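Local coordinates for protein coenzyme A transferase (Yersinia pestis, PDB 3QLI) that probably transfers coenzyme A from an acyl-CoA to a carboxylic acid, as in acetate and 4-hydroxybutyrate CoA-transferases of the acetyl-CoA hydrolase/transferase family, at residues 184-188 and 306-310; 289-294 and 311-317. All blocks are in the same frame, centred on the assembly; numbering follows the deposited sequence.

Contact 1: 184-188 and 306-310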
loop_
_atom_site.group_PDB
_atom_site.type_symbol
_atom_site.label_atom_id
_atom_site.label_comp_id
_atom_site.label_asym_id
_atom_site.label_seq_id
_atom_site.Cartn_x
_atom_site.Cartn_y
_atom_site.Cartn_z
ATOM N N MET A 184 5.062 26.213 -23.827
ATOM C CA MET A 184 4.411 25.010 -23.297
ATOM C C MET A 184 3.968 24.125 -24.462
ATOM O O MET A 184 3.188 24.552 -25.301
ATOM C CB MET A 184 3.194 25.375 -22.431
ATOM C CG MET A 184 2.508 24.152 -21.815
ATOM S SD MET A 184 3.539 23.226 -20.665
ATOM C CE MET A 184 3.395 24.218 -19.180
ATOM N N PRO A 185 4.477 22.889 -24.530
ATOM C CA PRO A 185 4.082 22.026 -25.652
ATOM C C PRO A 185 2.591 21.669 -25.648
ATOM O O PRO A 185 1.970 21.558 -24.583
ATOM C CB PRO A 185 4.928 20.765 -25.438
ATOM C CG PRO A 185 5.250 20.775 -23.949
ATOM C CD PRO A 185 5.457 22.239 -23.646
ATOM N N ARG A 186 2.037 21.499 -26.846
ATOM C CA ARG A 186 0.676 21.020 -27.021
ATOM C C ARG A 186 0.705 19.503 -26.960
ATOM O O ARG A 186 1.061 18.832 -27.933
ATOM C CB ARG A 186 0.117 21.493 -28.365
ATOM C CG ARG A 186 -1.338 21.132 -28.594
ATOM C CD ARG A 186 -1.852 21.688 -29.919
ATOM N NE ARG A 186 -2.202 23.106 -29.857
ATOM C CZ ARG A 186 -1.340 24.114 -29.981
ATOM N NH1 ARG A 186 -0.044 23.873 -30.158
ATOM N NH2 ARG A 186 -1.776 25.373 -29.924
ATOM N N VAL A 187 0.342 18.965 -25.804
ATOM C CA VAL A 187 0.455 17.532 -25.557
ATOM C C VAL A 187 -0.897 16.846 -25.657
ATOM O O VAL A 187 -1.884 17.361 -25.146
ATOM C CB VAL A 187 1.071 17.287 -24.170
ATOM C CG1 VAL A 187 0.984 15.815 -23.791
ATOM C CG2 VAL A 187 2.524 17.781 -24.161
ATOM N N GLN A 188 -0.945 15.697 -26.330
ATOM C CA GLN A 188 -2.179 14.920 -26.410
ATOM C C GLN A 188 -2.318 14.054 -25.167
ATOM O O GLN A 188 -1.328 13.527 -24.642
ATOM C CB GLN A 188 -2.182 14.026 -27.659
ATOM C CG GLN A 188 -2.169 14.820 -28.970
ATOM C CD GLN A 188 -1.924 13.952 -30.200
ATOM O OE1 GLN A 188 -1.995 12.722 -30.137
ATOM N NE2 GLN A 188 -1.622 14.600 -31.326
ATOM N N LEU A 306 7.933 17.101 -27.105
ATOM C CA LEU A 306 6.599 16.604 -26.752
ATOM C C LEU A 306 5.520 17.245 -27.589
ATOM O O LEU A 306 4.423 16.717 -27.696
ATOM C CB LEU A 306 6.282 16.871 -25.276
ATOM C CG LEU A 306 7.360 16.433 -24.286
ATOM C CD1 LEU A 306 6.903 16.769 -22.863
ATOM C CD2 LEU A 306 7.652 14.945 -24.440
ATOM N N ASN A 307 5.828 18.392 -28.179
ATOM C CA ASN A 307 4.816 19.158 -28.889
ATOM C C ASN A 307 4.174 18.372 -30.032
ATOM O O ASN A 307 4.846 17.995 -30.981
ATOM C CB ASN A 307 5.419 20.471 -29.396
ATOM C CG ASN A 307 4.368 21.438 -29.896
ATOM O OD1 ASN A 307 3.543 21.938 -29.120
ATOM N ND2 ASN A 307 4.390 21.712 -31.202
ATOM N N ASP A 308 2.874 18.111 -29.925
ATOM C CA ASP A 308 2.118 17.482 -31.009
ATOM C C ASP A 308 2.629 16.105 -31.385
ATOM O O ASP A 308 2.516 15.698 -32.539
ATOM C CB ASP A 308 2.160 18.355 -32.267
ATOM C CG ASP A 308 1.269 19.569 -32.162
ATOM O OD1 ASP A 308 0.134 19.430 -31.669
ATOM O OD2 ASP A 308 1.704 20.664 -32.573
ATOM N N HIS A 309 3.207 15.397 -30.420
ATOM C CA HIS A 309 3.718 14.059 -30.669
ATOM C C HIS A 309 2.574 13.069 -30.595
ATOM O O HIS A 309 1.931 12.963 -29.547
ATOM C CB HIS A 309 4.747 13.695 -29.604
ATOM C CG HIS A 309 5.659 12.587 -30.016
ATOM N ND1 HIS A 309 5.193 11.370 -30.461
ATOM C CD2 HIS A 309 7.010 12.515 -30.060
ATOM C CE1 HIS A 309 6.221 10.595 -30.767
ATOM N NE2 HIS A 309 7.335 11.266 -30.533
ATOM N N PRO A 310 2.322 12.322 -31.689
ATOM C CA PRO A 310 1.152 11.434 -31.749
ATOM C C PRO A 310 1.342 10.121 -31.000
ATOM O O PRO A 310 0.382 9.349 -30.880
ATOM C CB PRO A 310 1.001 11.136 -33.253
ATOM C CG PRO A 310 2.005 12.017 -33.958
ATOM C CD PRO A 310 3.047 12.375 -32.969
HETATM O O HOH W 1 1.446 14.575 -27.326
HETATM O O HOH W 2 -1.527 17.646 -31.227
#

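Contact 2: 289-294 and 311-317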
loop_
_atom_site.group_PDB
_atom_site.type_symbol
_atom_site.label_atom_id
_atom_site.label_comp_id
_atom_site.label_asym_id
_atom_site.label_seq_id
_atom_site.Cartn_x
_atom_site.Cartn_y
_atom_site.Cartn_z
ATOM N N GLY A 289 0.882 1.323 -28.377
ATOM C CA GLY A 289 1.365 2.271 -29.363
ATOM C C GLY A 289 1.692 3.657 -28.819
ATOM O O GLY A 289 2.210 4.498 -29.547
ATOM N N ARG A 290 1.397 3.914 -27.549
ATOM C CA ARG A 290 1.633 5.261 -27.016
ATOM C C ARG A 290 2.335 5.236 -25.661
ATOM O O ARG A 290 2.077 4.361 -24.837
ATOM C CB ARG A 290 0.340 6.091 -26.979
ATOM C CG ARG A 290 -0.694 5.598 -26.004
ATOM C CD ARG A 290 -2.078 6.187 -26.274
ATOM N NE ARG A 290 -3.076 5.590 -25.379
ATOM C CZ ARG A 290 -4.390 5.725 -25.518
ATOM N NH1 ARG A 290 -4.892 6.450 -26.516
ATOM N NH2 ARG A 290 -5.200 5.132 -24.657
ATOM N N SER A 291 3.252 6.180 -25.458
ATOM C CA SER A 291 3.968 6.296 -24.195
ATOM C C SER A 291 3.102 7.097 -23.227
ATOM O O SER A 291 2.715 8.231 -23.522
ATOM C CB SER A 291 5.314 7.003 -24.393
ATOM O OG SER A 291 6.201 6.231 -25.187
ATOM N N VAL A 292 2.786 6.495 -22.085
ATOM C CA VAL A 292 1.890 7.117 -21.099
ATOM C C VAL A 292 2.680 7.679 -19.925
ATOM O O VAL A 292 3.622 7.027 -19.436
ATOM C CB VAL A 292 0.842 6.090 -20.594
ATOM C CG1 VAL A 292 0.108 6.605 -19.368
ATOM C CG2 VAL A 292 -0.148 5.755 -21.715
ATOM N N PHE A 293 2.308 8.892 -19.488
ATOM C CA PHE A 293 2.936 9.551 -18.342
ATOM C C PHE A 293 1.905 10.473 -17.686
ATOM O O PHE A 293 0.881 10.786 -18.294
ATOM C CB PHE A 293 4.164 10.370 -18.772
ATOM C CG PHE A 293 3.820 11.624 -19.557
ATOM C CD1 PHE A 293 3.866 12.874 -18.953
ATOM C CD2 PHE A 293 3.427 11.540 -20.896
ATOM C CE1 PHE A 293 3.544 14.029 -19.661
ATOM C CE2 PHE A 293 3.101 12.688 -21.621
ATOM C CZ PHE A 293 3.159 13.936 -21.004
ATOM N N THR A 294 2.158 10.902 -16.452
ATOM C CA THR A 294 1.212 11.804 -15.791
ATOM C C THR A 294 1.732 13.240 -15.611
ATOM O O THR A 294 0.943 14.178 -15.591
ATOM C CB THR A 294 0.656 11.225 -14.464
ATOM O OG1 THR A 294 -0.646 11.771 -14.225
ATOM C CG2 THR A 294 1.571 11.520 -13.272
ATOM N N ALA A 311 2.556 9.861 -30.522
ATOM C CA ALA A 311 2.833 8.621 -29.798
ATOM C C ALA A 311 3.152 8.844 -28.324
ATOM O O ALA A 311 3.653 7.946 -27.651
ATOM C CB ALA A 311 3.952 7.826 -30.474
ATOM N N ILE A 312 2.874 10.044 -27.825
ATOM C CA ILE A 312 3.023 10.328 -26.400
ATOM C C ILE A 312 1.649 10.769 -25.913
ATOM O O ILE A 312 0.987 11.588 -26.560
ATOM C CB ILE A 312 4.118 11.404 -26.132
ATOM C CG1 ILE A 312 5.486 10.891 -26.589
ATOM C CG2 ILE A 312 4.198 11.776 -24.643
ATOM C CD1 ILE A 312 6.595 11.940 -26.560
ATOM N N PHE A 313 1.196 10.207 -24.796
ATOM C CA PHE A 313 -0.185 10.433 -24.373
ATOM C C PHE A 313 -0.263 10.570 -22.863
ATOM O O PHE A 313 -0.136 9.580 -22.155
ATOM C CB PHE A 313 -1.057 9.259 -24.851
ATOM C CG PHE A 313 -2.539 9.522 -24.787
ATOM C CD1 PHE A 313 -3.155 10.320 -25.737
ATOM C CD2 PHE A 313 -3.320 8.929 -23.813
ATOM C CE1 PHE A 313 -4.521 10.551 -25.693
ATOM C CE2 PHE A 313 -4.682 9.146 -23.766
ATOM C CZ PHE A 313 -5.287 9.965 -24.702
ATOM N N SER A 314 -0.469 11.787 -22.360
ATOM C CA SER A 314 -0.566 11.957 -20.916
ATOM C C SER A 314 -1.908 11.443 -20.398
ATOM O O SER A 314 -2.940 11.520 -21.081
ATOM C CB SER A 314 -0.361 13.417 -20.510
ATOM O OG SER A 314 -1.453 14.199 -20.934
ATOM N N ARG A 315 -1.887 10.905 -19.185
ATOM C CA ARG A 315 -3.121 10.489 -18.528
ATOM C C ARG A 315 -3.103 10.895 -17.056
ATOM O O ARG A 315 -2.036 11.130 -16.482
ATOM C CB ARG A 315 -3.343 8.982 -18.723
ATOM C CG ARG A 315 -3.427 8.608 -20.212
ATOM C CD ARG A 315 -4.040 7.229 -20.457
ATOM N NE ARG A 315 -5.421 7.155 -20.001
ATOM C CZ ARG A 315 -6.266 6.172 -20.304
ATOM N NH1 ARG A 315 -5.870 5.173 -21.085
ATOM N NH2 ARG A 315 -7.516 6.195 -19.834
ATOM N N PRO A 316 -4.287 11.015 -16.441
ATOM C CA PRO A 316 -4.356 11.492 -15.051
ATOM C C PRO A 316 -3.731 10.523 -14.063
ATOM O O PRO A 316 -3.652 9.326 -14.340
ATOM C CB PRO A 316 -5.866 11.607 -14.782
ATOM C CG PRO A 316 -6.536 10.835 -15.886
ATOM C CD PRO A 316 -5.615 10.928 -17.065
ATOM N N VAL A 317 -3.320 11.038 -12.907
ATOM C CA VAL A 317 -2.520 10.238 -11.980
ATOM C C VAL A 317 -3.311 9.084 -11.366
ATOM O O VAL A 317 -2.740 8.049 -11.034
ATOM C CB VAL A 317 -1.864 11.117 -10.887
ATOM C CG1 VAL A 317 -2.948 11.804 -10.023
ATOM C CG2 VAL A 317 -0.884 10.293 -10.050
HETATM O O HOH W 3 6.195 6.943 -27.694
#

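Contact 1: 184-188 and 306-310
Arg186 and Asn307 meet where a loop of the N-terminal family region is received by a type II beta turn, Leu306 to His309, that follows helix 300-306. The turn grips the Arg186 backbone twice. Asn307 OD1 accepts Arg186 N at 2.8 Å in an almost straight bond (175°), while Asp308 N, in the middle of the turn, donates to Arg186 O at 2.8 Å. Asn307 reaches in this way because its CG swings anti to the backbone N (chi1 -168°).

The Arg186 side chain then runs alongside Asp308, pointing the same way. Its CB lies 3.5 Å from Asn307 OD1, CG passes Asp308 OD1, and CD approaches that same oxygen to 3.5 Å. A bend at chi3 (-80°) follows, and the guanidinium ends beside the carboxylate with NH1 4.4 Å from Asp308 OD2, too long for a salt bridge, though the opposite charges probably still attract. Asp152 touches the arginine from another loop.

On the buried side, Leu306 CB packs against both Pro185 CB and Val187 CG2. At the far end of the turn one water bridges the backbones, accepting from Gln188 N at 2.8 Å and donating to His309 O.

Contact 2: 289-294 and 311-317
Arg290 lays its guanidinium flat on the ring of Phe313, with centres 4.1 Å apart and planes only 7° from parallel, a stacked cation-pi pair on one face of a two-stranded parallel sheet. The arginine chain, extended from CG to NE, runs beside the phenylalanine, so that CD meets Phe313 CB and NH1 sits over the centre of the ring. Arg315 CD lies in plane at the edge of the same ring. Its guanidinium is turned almost at right angles to that of Arg290, with Arg315 NH1 3.6 Å from Arg290 NH2; Asp287 OD1 forms salt bridges with both nitrogens and probably offsets their charges.

On the other face, Phe293 turns its ring across to the partner strand, its CG lying between the backbone N and carbonyl carbon (chi1 71°). Ser314 CB covers one face of this ring as a CH-pi contact, and Ile312 CG2 presses tightly against Phe293 CE2 at 3.3 Å.

Three backbone bonds set this register: Ser291 N to Ala311 O and Phe313 N to Ser291 O, each 2.8 Å, and Arg315 N to Phe293 O. Beyond them Thr294 OG1 donates to Arg315 O at 2.7 Å, in the carbonyl plane. The Thr294 side chain is about 4 Å from that of Glu264, seen covalently linked to CoA in a CoA-bound structure of this protein though not in this chain, and their backbones are hydrogen-bonded, which places this end of the pair beside the CoA site.

Helix 300-306 joins the strands in a beta-alpha-beta crossover. Ser291 and Ile312 pack on Ile274 of helix 268-276, Phe293 and Ile312 touch Leu266 of strand 265-266, and Val292, Thr294 and Arg315 rest on Val320 of helix 317-320, for which Pro316 is the N-cap residue.

How the contacts relate
From the N terminus, 184-188 comes first, in the loop between strands 175-180 and 193-195, followed by 289-294, then 306-310 and, without a break, 311-317. Contact 1 closes a long loop of 117 intervening residues, contact 2 a short one of 16 that includes helix 300-306. Their segments alternate, so the two closures cross rather than nest. Contact 1 ties the N-terminal family region to the turn leading into strand 312-314, and contact 2 joins that strand to 291-293. They also meet directly: Gln188 O lies 3.0 Å from Ser314 N, a probable hydrogen bond, and Val187 CG1 packs 4.0 Å from Phe293 CZ.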